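Neurotoxin (Clostridium botulinum, PDB 2QN0) is the light-chain zinc protease of botulinum neurotoxin type C1, which probably cleaves SNARE proteins, with a dual substrate specificity. Local coordinates at residues I90-K95 with L388-Y393. Numbering follows the deposited sequence.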
loop_
_atom_site.group_PDB
_atom_site.type_symbol
_atom_site.label_atom_id
_atom_site.label_comp_id
_atom_site.label_asym_id
_atom_site.label_seq_id
_atom_site.Cartn_x
_atom_site.Cartn_y
_atom_site.Cartn_z
ATOM N N ILE A 90 -10.461 -7.830 1.521
ATOM C CA ILE A 90 -9.915 -6.519 1.188
ATOM C C ILE A 90 -11.018 -5.463 1.240
ATOM O O ILE A 90 -10.831 -4.379 1.792
ATOM C CB ILE A 90 -9.273 -6.521 -0.220
ATOM C CG1 ILE A 90 -8.060 -7.457 -0.243
ATOM C CG2 ILE A 90 -8.848 -5.098 -0.609
ATOM C CD1 ILE A 90 -6.946 -7.061 0.728
ATOM N N ILE A 91 -12.174 -5.781 0.666
ATOM C CA ILE A 91 -13.296 -4.850 0.666
ATOM C C ILE A 91 -13.720 -4.505 2.091
ATOM O O ILE A 91 -13.917 -3.335 2.428
ATOM C CB ILE A 91 -14.517 -5.439 -0.101
ATOM C CG1 ILE A 91 -14.195 -5.529 -1.592
ATOM C CG2 ILE A 91 -15.760 -4.584 0.142
ATOM C CD1 ILE A 91 -13.754 -4.216 -2.211
ATOM N N LYS A 92 -13.851 -5.523 2.936
ATOM C CA LYS A 92 -14.267 -5.288 4.312
ATOM C C LYS A 92 -13.257 -4.403 5.038
ATOM O O LYS A 92 -13.633 -3.517 5.804
ATOM C CB LYS A 92 -14.432 -6.614 5.061
ATOM C CG LYS A 92 -15.008 -6.453 6.463
ATOM C CD LYS A 92 -15.345 -7.805 7.077
ATOM C CE LYS A 92 -16.044 -7.643 8.419
ATOM N NZ LYS A 92 -16.457 -8.964 8.972
ATOM N N LEU A 93 -11.972 -4.637 4.789
ATOM C CA LEU A 93 -10.944 -3.835 5.442
ATOM C C LEU A 93 -11.021 -2.376 4.997
ATOM O O LEU A 93 -10.842 -1.470 5.810
ATOM C CB LEU A 93 -9.558 -4.424 5.159
ATOM C CG LEU A 93 -9.372 -5.812 5.782
ATOM C CD1 LEU A 93 -8.026 -6.385 5.374
ATOM C CD2 LEU A 93 -9.475 -5.714 7.304
ATOM N N PHE A 94 -11.296 -2.136 3.717
ATOM C CA PHE A 94 -11.406 -0.756 3.258
ATOM C C PHE A 94 -12.589 -0.073 3.932
ATOM O O PHE A 94 -12.526 1.109 4.252
ATOM C CB PHE A 94 -11.545 -0.680 1.735
ATOM C CG PHE A 94 -10.233 -0.485 1.021
ATOM C CD1 PHE A 94 -9.381 -1.558 0.792
ATOM C CD2 PHE A 94 -9.831 0.786 0.619
ATOM C CE1 PHE A 94 -8.146 -1.373 0.174
ATOM C CE2 PHE A 94 -8.598 0.985 0.001
ATOM C CZ PHE A 94 -7.752 -0.099 -0.223
ATOM N N LYS A 95 -13.671 -0.815 4.154
ATOM C CA LYS A 95 -14.831 -0.236 4.825
ATOM C C LYS A 95 -14.461 0.171 6.255
ATOM O O LYS A 95 -14.889 1.218 6.745
ATOM C CB LYS A 95 -15.989 -1.241 4.853
ATOM C CG LYS A 95 -16.616 -1.511 3.488
ATOM C CD LYS A 95 -17.734 -2.543 3.625
ATOM C CE LYS A 95 -18.368 -2.893 2.294
ATOM N NZ LYS A 95 -19.440 -3.920 2.486
ATOM N N LEU A 388 -14.098 -12.327 7.974
ATOM C CA LEU A 388 -15.350 -12.016 7.282
ATOM C C LEU A 388 -16.536 -12.293 8.211
ATOM O O LEU A 388 -17.648 -11.817 7.978
ATOM C CB LEU A 388 -15.485 -12.841 5.997
ATOM C CG LEU A 388 -14.524 -12.482 4.857
ATOM C CD1 LEU A 388 -14.820 -13.338 3.634
ATOM C CD2 LEU A 388 -14.676 -11.008 4.512
ATOM N N ASP A 389 -16.285 -13.057 9.271
ATOM C CA ASP A 389 -17.316 -13.404 10.253
ATOM C C ASP A 389 -17.469 -12.246 11.237
ATOM O O ASP A 389 -16.567 -11.987 12.031
ATOM C CB ASP A 389 -16.897 -14.668 11.011
ATOM C CG ASP A 389 -17.982 -15.193 11.942
ATOM O OD1 ASP A 389 -18.842 -14.404 12.392
ATOM O OD2 ASP A 389 -17.959 -16.406 12.240
ATOM N N ASP A 390 -18.608 -11.554 11.198
ATOM C CA ASP A 390 -18.824 -10.422 12.097
ATOM C C ASP A 390 -18.785 -10.768 13.582
ATOM O O ASP A 390 -18.721 -9.874 14.423
ATOM C CB ASP A 390 -20.143 -9.710 11.776
ATOM C CG ASP A 390 -20.045 -8.824 10.547
ATOM O OD1 ASP A 390 -18.964 -8.238 10.318
ATOM O OD2 ASP A 390 -21.049 -8.698 9.817
ATOM N N ASN A 391 -18.834 -12.054 13.908
ATOM C CA ASN A 391 -18.773 -12.467 15.307
ATOM C C ASN A 391 -17.310 -12.536 15.726
ATOM O O ASN A 391 -16.995 -12.727 16.900
ATOM C CB ASN A 391 -19.414 -13.843 15.499
ATOM C CG ASN A 391 -20.908 -13.830 15.248
ATOM O OD1 ASN A 391 -21.634 -13.006 15.804
ATOM N ND2 ASN A 391 -21.376 -14.748 14.411
ATOM N N VAL A 392 -16.424 -12.382 14.750
ATOM C CA VAL A 392 -14.985 -12.440 14.983
ATOM C C VAL A 392 -14.323 -11.086 14.760
ATOM O O VAL A 392 -13.506 -10.635 15.566
ATOM C CB VAL A 392 -14.322 -13.464 14.030
ATOM C CG1 VAL A 392 -12.805 -13.413 14.169
ATOM C CG2 VAL A 392 -14.830 -14.866 14.341
ATOM N N TYR A 393 -14.702 -10.437 13.666
ATOM C CA TYR A 393 -14.122 -9.155 13.294
ATOM C C TYR A 393 -15.175 -8.298 12.599
ATOM O O TYR A 393 -15.764 -8.727 11.609
ATOM C CB TYR A 393 -12.958 -9.417 12.334
ATOM C CG TYR A 393 -12.119 -8.211 11.979
ATOM C CD1 TYR A 393 -11.027 -7.843 12.761
ATOM C CD2 TYR A 393 -12.412 -7.444 10.849
ATOM C CE1 TYR A 393 -10.238 -6.738 12.426
ATOM C CE2 TYR A 393 -11.636 -6.337 10.505
ATOM C CZ TYR A 393 -10.549 -5.993 11.299
ATOM O OH TYR A 393 -9.772 -4.907 10.961
HETATM O O HOH W 1 -18.342 -9.600 6.681
#
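The Y393 ring meets two side chains of helix 80-97: CE of K92 comes to its edge, near the ring plane, while CD2 of L93 approaches obliquely, 3.9 Å from Y393 CE2. F399 packs edge-to-face with the same ring. A tyrosine suits this place because its ring is buried against aliphatic and aromatic carbon while its OH, at the far end, hydrogen-bonds D222. Past the ring edge, K92 reaches into the bend of the loop. With CG anti to the backbone N (chi1 -174°) and every later torsion extended, its full length carries NZ away from the helix to a cluster of oxygens. The backbone O of Y393 accepts from K92 NZ at 2.7 Å, fairly straight on, with a C=O...N angle of 158°. D390 supplies the charge: its OD1 forms a salt bridge to K92 NZ at 2.9 Å, met from 45° above the carboxylate plane. L388 O is a weak third acceptor, also tied to NZ through a water, and I387 O takes a further bond. A lysine suits the site because its long aliphatic arm passes the ring and its ammonium group can be shared among several oxygens. The loop is itself shaped by an Asx turn, D389 OD1 accepting from N391 N. Thus the loop between strands 383-384 and 422-423 is pinned along helix 80-97, while L93 and Y393 both touch I224 of helix 223-238, which carries the zinc ligands H229 and H233.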